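Local coordinates for protein D-mannose isomerase (Marinomonas mediterranea, PDB 5X32) that catalyses the reversible isomerization of D-mannose to D-fructose, and of D-lyxose to D-xylulose with lower efficiency, at residues Y113-V118 with D142-H147; V135-T140 with P193-R198; R88-S91 with G95-W98. All coordinates share one frame; numbering follows the deposited sequence.

In the fold
Contact 1 lies between the other two, sharing a side of the chain's centre with each, among helices that pack in the manner of an (alpha/alpha)6 barrel. Contact 3 comes first in the sequence and is complete before contact 1 opens; contacts 1 and 2 interlock, their segments alternating, and share helix 133-147. Centres of contacts 1 and 2 are about 10 Å apart, those of 1 and 3 about 12 Å, and those of 2 and 3 about 20 Å. The inner helix 112-127 and the outer helix 133-147 are thus tied to the turn after helix 72-89 by packing of Leu115 on Tyr96, and to helix 193-212 by the salt bridge Glu145-Arg198 and by Tyr195.

Contact 1: residues Y113-V118 with D142-H147; sequences YGLAFV and DLLETH. With PO4 (phosphate ion), chain C.
Leu115 carries this contact, reaching from helix 112-127 to Leu143 and Leu144 on helix 133-147, which runs in roughly the opposite direction. Along 113-118, Tyr113 comes first and turns elsewhere: with CG anti to the backbone N (chi1 -172°) its ring points to the side of helix 52-69, where it rests on Val53. A phosphate ion, probably from the crystallisation liquor, lies at the edge of the ring near its plane; the modelled approach of Tyr113 OH to its O4 is too short to be trusted in detail. His178 NE2 is hydrogen-bonded to the same ion. Two residues on, Leu115 forks against its partners. Its CD1 comes 3.5 Å from Leu144 CG, the two side chains sliding past each other in opposite directions, while Leu115 CD2 meets Leu143 CD2 at 3.8 Å, these two chains crossing at about a right angle. Branched, uncharged leucines suit a place where no hydrogen bond joins the two segments and the contact is made by apolar branches. Ala116 points away from helix 133-147 and rests on Met179, which Leu144 also touches, giving both helices a common neighbour in helix 173-190. Phe117 meets His178 and stands edge-to-face with Tyr379, and Val118 packs on Thr56. An inner helix followed by an antiparallel outer one, as 112-127 and 133-147 are, is the repeating hairpin of the (alpha/alpha)6 barrel found in the N-acylglucosamine 2-epimerase family.

Contact 2: residues V135-T140 with P193-R198; sequences VWIEVT and PKYLDR
The backbones come closest at Glu138 and Tyr195, still 9.7 Å apart between CA atoms, and the two helical segments run in much the same direction, so a long side chain has to bridge the gap. Tyr195 does so: CG anti to the carbonyl carbon (chi1 -61°) sends the ring from helix 193-212 toward helix 133-147, end first. Its OH lies 3.4 Å from Ile137 CG2 and equally 3.4 Å from Glu138 CA, where it meets carbon and hydrogen-bonds to neither segment partner. The same Ile137 methyl approaches the ring obliquely, 3.7 Å from Tyr195 CZ. Isoleucine suits this place because its CG2 meets the tyrosine while the same apolar side chain also packs on Tyr122 and Ser123 of helix 112-127. Two like-directed helices, each packed on the helices before it in the chain, are what the outer layer of an (alpha/alpha)6 barrel presents. Tyr195 further rests on Ala186 and Thr190 of helix 173-190 and stands edge-to-face with Tyr141. An alanine at Tyr195 is likely to leave Ile137 CG2 without its aromatic partner and open a gap between the two helices. Glu138 contributes mainly its backbone and CB, its extended carboxylate end lying at the exposed margin. Behind the contact, Thr140 OG1 donates to Trp136 O over 2.9 Å, tying up the hydroxyl of a buried threonine within its own helix.

Contact 3: residues R88-S91 with G95-W98; sequences RHQS and GYVW
His89 and Val97 hold each other by two hydrogen bonds of opposite sense. The backbone Val97 N donates to His89 O over 2.8 Å, almost straight at 172°, and the imidazole ND1 of His89 donates in turn to Val97 O, also at 2.8 Å but more bent (145°). The accepting oxygen lies close to the plane of the imidazole, at its edge, as a ring N-H requires; histidine suits the place because NE2 on its other side can make a weak hydrogen bond to Ser55 OG. Further along, Gly95 O takes two donors from one residue: Ser91 N at 3.1 Å, nearly in line with the C=O bond, and Ser91 OG at 3.2 Å from above the carbonyl plane. The hydroxyl gets there by standing between the backbone N and the carbonyl carbon (chi1 76°). These bonds flank Gln90 and Tyr96, which form a single antiparallel bridge as a non-hydrogen-bonded pair. Their side chains then lie together: Gln90 CG sits over one face of the Tyr96 ring, 4.1 Å from its centroid, in a CH-pi contact, and the amide is almost parallel to the ring. The phenol end turns elsewhere, Tyr96 OH bonding to Tyr122 OH. Val97 adds apolar bulk, its CG2 packing against His89 O and coming obliquely near the Arg88 guanidinium, whose nitrogens bond Asn105 OD1 and Gly102 O. The clasp closes the turn where helix 72-89 ends and the chain heads for strand 99-101, with Leu52 of helix 52-69 touching both His89 and Tyr96, and Val118 of helix 112-127 against Tyr96.

Contact 1: residues Y113-V118 with D142-H147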
loop_
_atom_site.group_PDB
_atom_site.type_symbol
_atom_site.label_atom_id
_atom_site.label_comp_id
_atom_site.label_asym_id
_atom_site.label_seq_id
_atom_site.Cartn_x
_atom_site.Cartn_y
_atom_site.Cartn_z
ATOM N N TYR A 113 11.589 0.667 -1.206
ATOM C CA TYR A 113 10.225 0.216 -0.946
ATOM C C TYR A 113 10.075 -0.370 0.477
ATOM O O TYR A 113 9.188 0.030 1.272
ATOM C CB TYR A 113 9.858 -0.829 -2.002
ATOM C CG TYR A 113 8.414 -1.292 -2.023
ATOM C CD1 TYR A 113 7.979 -2.330 -1.204
ATOM C CD2 TYR A 113 7.496 -0.724 -2.891
ATOM C CE1 TYR A 113 6.672 -2.749 -1.229
ATOM C CE2 TYR A 113 6.187 -1.148 -2.923
ATOM C CZ TYR A 113 5.781 -2.156 -2.091
ATOM O OH TYR A 113 4.483 -2.576 -2.122
ATOM N N GLY A 114 11.006 -1.268 0.804
ATOM C CA GLY A 114 11.080 -1.877 2.114
ATOM C C GLY A 114 11.235 -0.834 3.197
ATOM O O GLY A 114 10.502 -0.840 4.181
ATOM N N LEU A 115 12.177 0.083 3.009
ATOM C CA LEU A 115 12.421 1.123 4.006
ATOM C C LEU A 115 11.161 1.969 4.259
ATOM O O LEU A 115 10.857 2.316 5.407
ATOM C CB LEU A 115 13.589 2.010 3.565
ATOM C CG LEU A 115 14.992 1.406 3.717
ATOM C CD1 LEU A 115 16.040 2.440 3.339
ATOM C CD2 LEU A 115 15.247 0.853 5.120
ATOM N N ALA A 116 10.421 2.271 3.191
ATOM C CA ALA A 116 9.165 2.992 3.344
ATOM C C ALA A 116 8.261 2.198 4.262
ATOM O O ALA A 116 7.730 2.734 5.230
ATOM C CB ALA A 116 8.483 3.250 1.978
ATOM N N PHE A 117 8.123 0.904 4.015
ATOM C CA PHE A 117 7.200 0.163 4.869
ATOM C C PHE A 117 7.741 -0.006 6.299
ATOM O O PHE A 117 6.964 -0.155 7.258
ATOM C CB PHE A 117 6.846 -1.179 4.244
ATOM C CG PHE A 117 5.648 -1.105 3.352
ATOM C CD1 PHE A 117 4.391 -0.918 3.891
ATOM C CD2 PHE A 117 5.775 -1.218 1.979
ATOM C CE1 PHE A 117 3.277 -0.827 3.075
ATOM C CE2 PHE A 117 4.662 -1.128 1.153
ATOM C CZ PHE A 117 3.409 -0.942 1.706
ATOM N N VAL A 118 9.067 0.055 6.451
ATOM C CA VAL A 118 9.681 0.028 7.770
ATOM C C VAL A 118 9.271 1.292 8.544
ATOM O O VAL A 118 8.846 1.212 9.711
ATOM C CB VAL A 118 11.222 -0.078 7.683
ATOM C CG1 VAL A 118 11.867 0.213 9.045
ATOM C CG2 VAL A 118 11.625 -1.470 7.235
ATOM N N ASP A 142 16.983 8.870 8.225
ATOM C CA ASP A 142 18.322 9.332 7.891
ATOM C C ASP A 142 19.093 8.285 7.113
ATOM O O ASP A 142 19.873 8.648 6.221
ATOM C CB ASP A 142 19.108 9.744 9.144
ATOM C CG ASP A 142 18.310 10.640 10.062
ATOM O OD1 ASP A 142 17.865 11.727 9.611
ATOM O OD2 ASP A 142 18.220 10.310 11.258
ATOM N N LEU A 143 18.788 7.007 7.350
ATOM C CA LEU A 143 19.372 5.956 6.538
ATOM C C LEU A 143 19.024 6.223 5.085
ATOM O O LEU A 143 19.865 6.088 4.192
ATOM C CB LEU A 143 18.855 4.597 6.974
ATOM C CG LEU A 143 19.222 3.427 6.067
ATOM C CD1 LEU A 143 20.712 3.186 6.031
ATOM C CD2 LEU A 143 18.527 2.174 6.558
ATOM N N LEU A 144 17.815 6.730 4.876
ATOM C CA LEU A 144 17.310 6.911 3.536
ATOM C C LEU A 144 17.969 8.152 2.980
ATOM O O LEU A 144 18.501 8.138 1.857
ATOM C CB LEU A 144 15.785 7.027 3.604
ATOM C CG LEU A 144 14.987 5.739 3.406
ATOM C CD1 LEU A 144 13.610 5.881 3.993
ATOM C CD2 LEU A 144 14.888 5.436 1.913
ATOM N N GLU A 145 18.067 9.169 3.835
ATOM C CA GLU A 145 18.634 10.444 3.417
ATOM C C GLU A 145 20.055 10.226 2.940
ATOM O O GLU A 145 20.471 10.736 1.892
ATOM C CB GLU A 145 18.587 11.465 4.559
ATOM C CG GLU A 145 18.448 12.911 4.086
ATOM C CD GLU A 145 17.162 13.173 3.303
ATOM O OE1 GLU A 145 17.087 14.229 2.630
ATOM O OE2 GLU A 145 16.218 12.340 3.362
ATOM N N THR A 146 20.783 9.441 3.729
ATOM C CA THR A 146 22.181 9.158 3.480
ATOM C C THR A 146 22.356 8.316 2.231
ATOM O O THR A 146 23.296 8.523 1.467
ATOM C CB THR A 146 22.805 8.447 4.655
ATOM O OG1 THR A 146 22.773 9.311 5.791
ATOM C CG2 THR A 146 24.234 8.057 4.341
ATOM N N HIS A 147 21.461 7.360 2.008
ATOM C CA HIS A 147 21.757 6.401 0.952
ATOM C C HIS A 147 20.822 6.451 -0.261
ATOM O O HIS A 147 21.227 6.073 -1.356
ATOM C CB HIS A 147 21.777 4.985 1.538
ATOM C CG HIS A 147 22.934 4.714 2.453
ATOM N ND1 HIS A 147 22.791 4.579 3.818
ATOM C CD2 HIS A 147 24.241 4.472 2.190
ATOM C CE1 HIS A 147 23.967 4.317 4.363
ATOM N NE2 HIS A 147 24.862 4.243 3.395
HETATM P P PO4 C . 2.102 -1.509 -4.734
HETATM O O1 PO4 C . 3.290 -0.813 -5.364
HETATM O O2 PO4 C . 1.520 -2.499 -5.730
HETATM O O3 PO4 C . 0.999 -0.544 -4.329
HETATM O O4 PO4 C . 2.622 -2.190 -3.493
#

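Contact 2: residues V135-T140 with P193-R198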
loop_
_atom_site.group_PDB
_atom_site.type_symbol
_atom_site.label_atom_id
_atom_site.label_comp_id
_atom_site.label_asym_id
_atom_site.label_seq_id
_atom_site.Cartn_x
_atom_site.Cartn_y
_atom_site.Cartn_z
ATOM N N VAL A 135 12.077 7.839 17.573
ATOM C CA VAL A 135 13.503 7.771 17.269
ATOM C C VAL A 135 13.782 6.825 16.104
ATOM O O VAL A 135 14.543 7.175 15.196
ATOM C CB VAL A 135 14.343 7.316 18.499
ATOM C CG1 VAL A 135 15.778 7.016 18.089
ATOM C CG2 VAL A 135 14.302 8.363 19.612
ATOM N N TRP A 136 13.153 5.646 16.118
ATOM C CA TRP A 136 13.330 4.671 15.042
ATOM C C TRP A 136 12.977 5.286 13.688
ATOM O O TRP A 136 13.727 5.156 12.712
ATOM C CB TRP A 136 12.460 3.453 15.289
ATOM C CG TRP A 136 12.802 2.724 16.522
ATOM C CD1 TRP A 136 13.981 2.775 17.197
ATOM C CD2 TRP A 136 11.957 1.820 17.252
ATOM N NE1 TRP A 136 13.931 1.954 18.293
ATOM C CE2 TRP A 136 12.702 1.357 18.355
ATOM C CE3 TRP A 136 10.649 1.354 17.074
ATOM C CZ2 TRP A 136 12.184 0.455 19.281
ATOM C CZ3 TRP A 136 10.133 0.458 18.000
ATOM C CH2 TRP A 136 10.900 0.019 19.089
ATOM N N ILE A 137 11.856 6.000 13.654
ATOM C CA ILE A 137 11.417 6.655 12.434
ATOM C C ILE A 137 12.539 7.566 11.995
ATOM O O ILE A 137 13.041 7.514 10.842
ATOM C CB ILE A 137 10.137 7.489 12.662
ATOM C CG1 ILE A 137 8.949 6.594 13.008
ATOM C CG2 ILE A 137 9.849 8.357 11.452
ATOM C CD1 ILE A 137 7.742 7.360 13.453
ATOM N N GLU A 138 13.002 8.318 12.989
ATOM C CA GLU A 138 14.011 9.342 12.778
ATOM C C GLU A 138 15.289 8.676 12.274
ATOM O O GLU A 138 15.945 9.211 11.374
ATOM C CB GLU A 138 14.220 10.136 14.072
ATOM C CG GLU A 138 15.492 10.932 14.191
ATOM C CD GLU A 138 15.629 11.562 15.582
ATOM O OE1 GLU A 138 14.599 11.903 16.217
ATOM O OE2 GLU A 138 16.778 11.667 16.063
ATOM N N VAL A 139 15.609 7.494 12.810
ATOM C CA VAL A 139 16.819 6.808 12.372
ATOM C C VAL A 139 16.663 6.396 10.918
ATOM O O VAL A 139 17.533 6.662 10.082
ATOM C CB VAL A 139 17.133 5.531 13.181
ATOM C CG1 VAL A 139 18.340 4.800 12.555
ATOM C CG2 VAL A 139 17.367 5.841 14.654
ATOM N N THR A 140 15.518 5.786 10.614
ATOM C CA THR A 140 15.321 5.177 9.308
ATOM C C THR A 140 15.285 6.242 8.230
ATOM O O THR A 140 15.888 6.087 7.150
ATOM C CB THR A 140 14.045 4.339 9.288
ATOM O OG1 THR A 140 14.084 3.421 10.389
ATOM C CG2 THR A 140 13.943 3.556 7.984
ATOM N N PRO A 193 7.044 18.235 11.067
ATOM C CA PRO A 193 6.689 18.800 9.754
ATOM C C PRO A 193 7.706 18.534 8.639
ATOM O O PRO A 193 7.430 18.785 7.456
ATOM C CB PRO A 193 6.584 20.298 10.043
ATOM C CG PRO A 193 7.486 20.523 11.187
ATOM C CD PRO A 193 7.408 19.281 12.035
ATOM N N LYS A 194 8.864 18.021 9.032
ATOM C CA LYS A 194 9.920 17.599 8.118
ATOM C C LYS A 194 9.354 16.552 7.157
ATOM O O LYS A 194 9.541 16.591 5.923
ATOM C CB LYS A 194 11.083 17.021 8.938
ATOM C CG LYS A 194 12.288 16.482 8.185
ATOM C CD LYS A 194 13.205 15.795 9.196
ATOM C CE LYS A 194 14.623 16.332 9.160
ATOM N NZ LYS A 194 15.390 15.896 10.365
ATOM N N TYR A 195 8.673 15.596 7.766
ATOM C CA TYR A 195 8.131 14.468 7.060
ATOM C C TYR A 195 7.033 14.867 6.089
ATOM O O TYR A 195 7.040 14.449 4.929
ATOM C CB TYR A 195 7.609 13.463 8.071
ATOM C CG TYR A 195 8.666 12.920 9.005
ATOM C CD1 TYR A 195 9.937 12.606 8.538
ATOM C CD2 TYR A 195 8.387 12.706 10.351
ATOM C CE1 TYR A 195 10.895 12.093 9.382
ATOM C CE2 TYR A 195 9.338 12.191 11.200
ATOM C CZ TYR A 195 10.592 11.883 10.713
ATOM O OH TYR A 195 11.546 11.357 11.558
ATOM N N LEU A 196 6.108 15.699 6.558
ATOM C CA LEU A 196 5.038 16.188 5.701
ATOM C C LEU A 196 5.635 16.947 4.531
ATOM O O LEU A 196 5.137 16.841 3.403
ATOM C CB LEU A 196 4.052 17.055 6.485
ATOM C CG LEU A 196 2.898 17.655 5.681
ATOM C CD1 LEU A 196 2.157 16.583 4.908
ATOM C CD2 LEU A 196 1.933 18.375 6.610
ATOM N N ASP A 197 6.716 17.690 4.773
ATOM C CA ASP A 197 7.320 18.450 3.680
ATOM C C ASP A 197 7.934 17.513 2.634
ATOM O O ASP A 197 7.818 17.738 1.410
ATOM C CB ASP A 197 8.369 19.418 4.218
ATOM C CG ASP A 197 7.748 20.585 4.978
ATOM O OD1 ASP A 197 6.529 20.827 4.812
ATOM O OD2 ASP A 197 8.470 21.235 5.773
ATOM N N ARG A 198 8.527 16.421 3.099
ATOM C CA ARG A 198 9.093 15.463 2.152
ATOM C C ARG A 198 7.955 14.751 1.373
ATOM O O ARG A 198 8.050 14.535 0.154
ATOM C CB ARG A 198 9.999 14.466 2.883
ATOM C CG ARG A 198 10.650 13.441 1.992
ATOM C CD ARG A 198 11.388 14.062 0.829
ATOM N NE ARG A 198 12.418 15.013 1.242
ATOM C CZ ARG A 198 13.683 14.677 1.487
ATOM N NH1 ARG A 198 14.076 13.415 1.384
ATOM N NH2 ARG A 198 14.558 15.594 1.856
#

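Contact 3: residues R88-S91 with G95-W98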
loop_
_atom_site.group_PDB
_atom_site.type_symbol
_atom_site.label_atom_id
_atom_site.label_comp_id
_atom_site.label_asym_id
_atom_site.label_seq_id
_atom_site.Cartn_x
_atom_site.Cartn_y
_atom_site.Cartn_z
ATOM N N ARG A 88 15.252 -9.727 13.897
ATOM C CA ARG A 88 15.519 -10.670 12.825
ATOM C C ARG A 88 15.781 -9.942 11.517
ATOM O O ARG A 88 16.711 -10.306 10.785
ATOM C CB ARG A 88 14.358 -11.652 12.673
ATOM C CG ARG A 88 14.587 -12.685 11.608
ATOM C CD ARG A 88 15.935 -13.308 11.754
ATOM N NE ARG A 88 16.183 -14.359 10.778
ATOM C CZ ARG A 88 16.901 -14.156 9.682
ATOM N NH1 ARG A 88 17.418 -12.951 9.463
ATOM N NH2 ARG A 88 17.112 -15.142 8.819
ATOM N N HIS A 89 14.955 -8.937 11.212
ATOM C CA HIS A 89 15.070 -8.242 9.932
ATOM C C HIS A 89 16.140 -7.172 9.968
ATOM O O HIS A 89 16.878 -6.992 8.986
ATOM C CB HIS A 89 13.727 -7.618 9.496
ATOM C CG HIS A 89 12.845 -8.570 8.758
ATOM N ND1 HIS A 89 13.068 -8.924 7.447
ATOM C CD2 HIS A 89 11.737 -9.241 9.146
ATOM C CE1 HIS A 89 12.143 -9.786 7.063
ATOM N NE2 HIS A 89 11.324 -9.997 8.076
ATOM N N GLN A 90 16.230 -6.460 11.091
ATOM C CA GLN A 90 17.159 -5.339 11.156
ATOM C C GLN A 90 18.564 -5.863 11.369
ATOM O O GLN A 90 18.937 -6.232 12.478
ATOM C CB GLN A 90 16.819 -4.367 12.278
ATOM C CG GLN A 90 17.524 -3.020 12.114
ATOM C CD GLN A 90 17.405 -2.140 13.351
ATOM O OE1 GLN A 90 16.847 -2.544 14.378
ATOM N NE2 GLN A 90 17.916 -0.923 13.251
ATOM N N SER A 91 19.335 -5.869 10.292
ATOM C CA SER A 91 20.713 -6.295 10.320
ATOM C C SER A 91 21.706 -5.215 10.709
ATOM O O SER A 91 21.381 -4.038 10.871
ATOM C CB SER A 91 21.139 -6.859 8.965
ATOM O OG SER A 91 21.347 -5.818 8.030
ATOM N N GLY A 95 20.436 -1.717 7.610
ATOM C CA GLY A 95 19.531 -2.091 6.540
ATOM C C GLY A 95 18.661 -3.238 7.013
ATOM O O GLY A 95 18.899 -3.789 8.086
ATOM N N TYR A 96 17.655 -3.600 6.219
ATOM C CA TYR A 96 16.737 -4.666 6.604
ATOM C C TYR A 96 16.768 -5.811 5.622
ATOM O O TYR A 96 16.800 -5.608 4.410
ATOM C CB TYR A 96 15.313 -4.135 6.733
ATOM C CG TYR A 96 15.138 -3.220 7.923
ATOM C CD1 TYR A 96 15.642 -1.918 7.906
ATOM C CD2 TYR A 96 14.471 -3.652 9.062
ATOM C CE1 TYR A 96 15.488 -1.074 8.988
ATOM C CE2 TYR A 96 14.306 -2.810 10.151
ATOM C CZ TYR A 96 14.815 -1.519 10.107
ATOM O OH TYR A 96 14.654 -0.673 11.182
ATOM N N VAL A 97 16.779 -7.023 6.169
ATOM C CA VAL A 97 16.740 -8.233 5.366
ATOM C C VAL A 97 15.432 -8.254 4.546
ATOM O O VAL A 97 14.331 -8.102 5.091
ATOM C CB VAL A 97 16.867 -9.487 6.263
ATOM C CG1 VAL A 97 16.726 -10.767 5.445
ATOM C CG2 VAL A 97 18.204 -9.463 6.994
ATOM N N TRP A 98 15.576 -8.392 3.233
ATOM C CA TRP A 98 14.451 -8.343 2.303
ATOM C C TRP A 98 13.731 -9.679 2.319
ATOM O O TRP A 98 12.496 -9.739 2.407
ATOM C CB TRP A 98 14.960 -7.977 0.907
ATOM C CG TRP A 98 13.943 -7.794 -0.185
ATOM C CD1 TRP A 98 13.766 -8.583 -1.296
ATOM C CD2 TRP A 98 12.969 -6.748 -0.282
ATOM N NE1 TRP A 98 12.765 -8.078 -2.075
ATOM C CE2 TRP A 98 12.253 -6.954 -1.478
ATOM C CE3 TRP A 98 12.639 -5.652 0.521
ATOM C CZ2 TRP A 98 11.221 -6.114 -1.882
ATOM C CZ3 TRP A 98 11.610 -4.826 0.118
ATOM C CH2 TRP A 98 10.912 -5.064 -1.074
#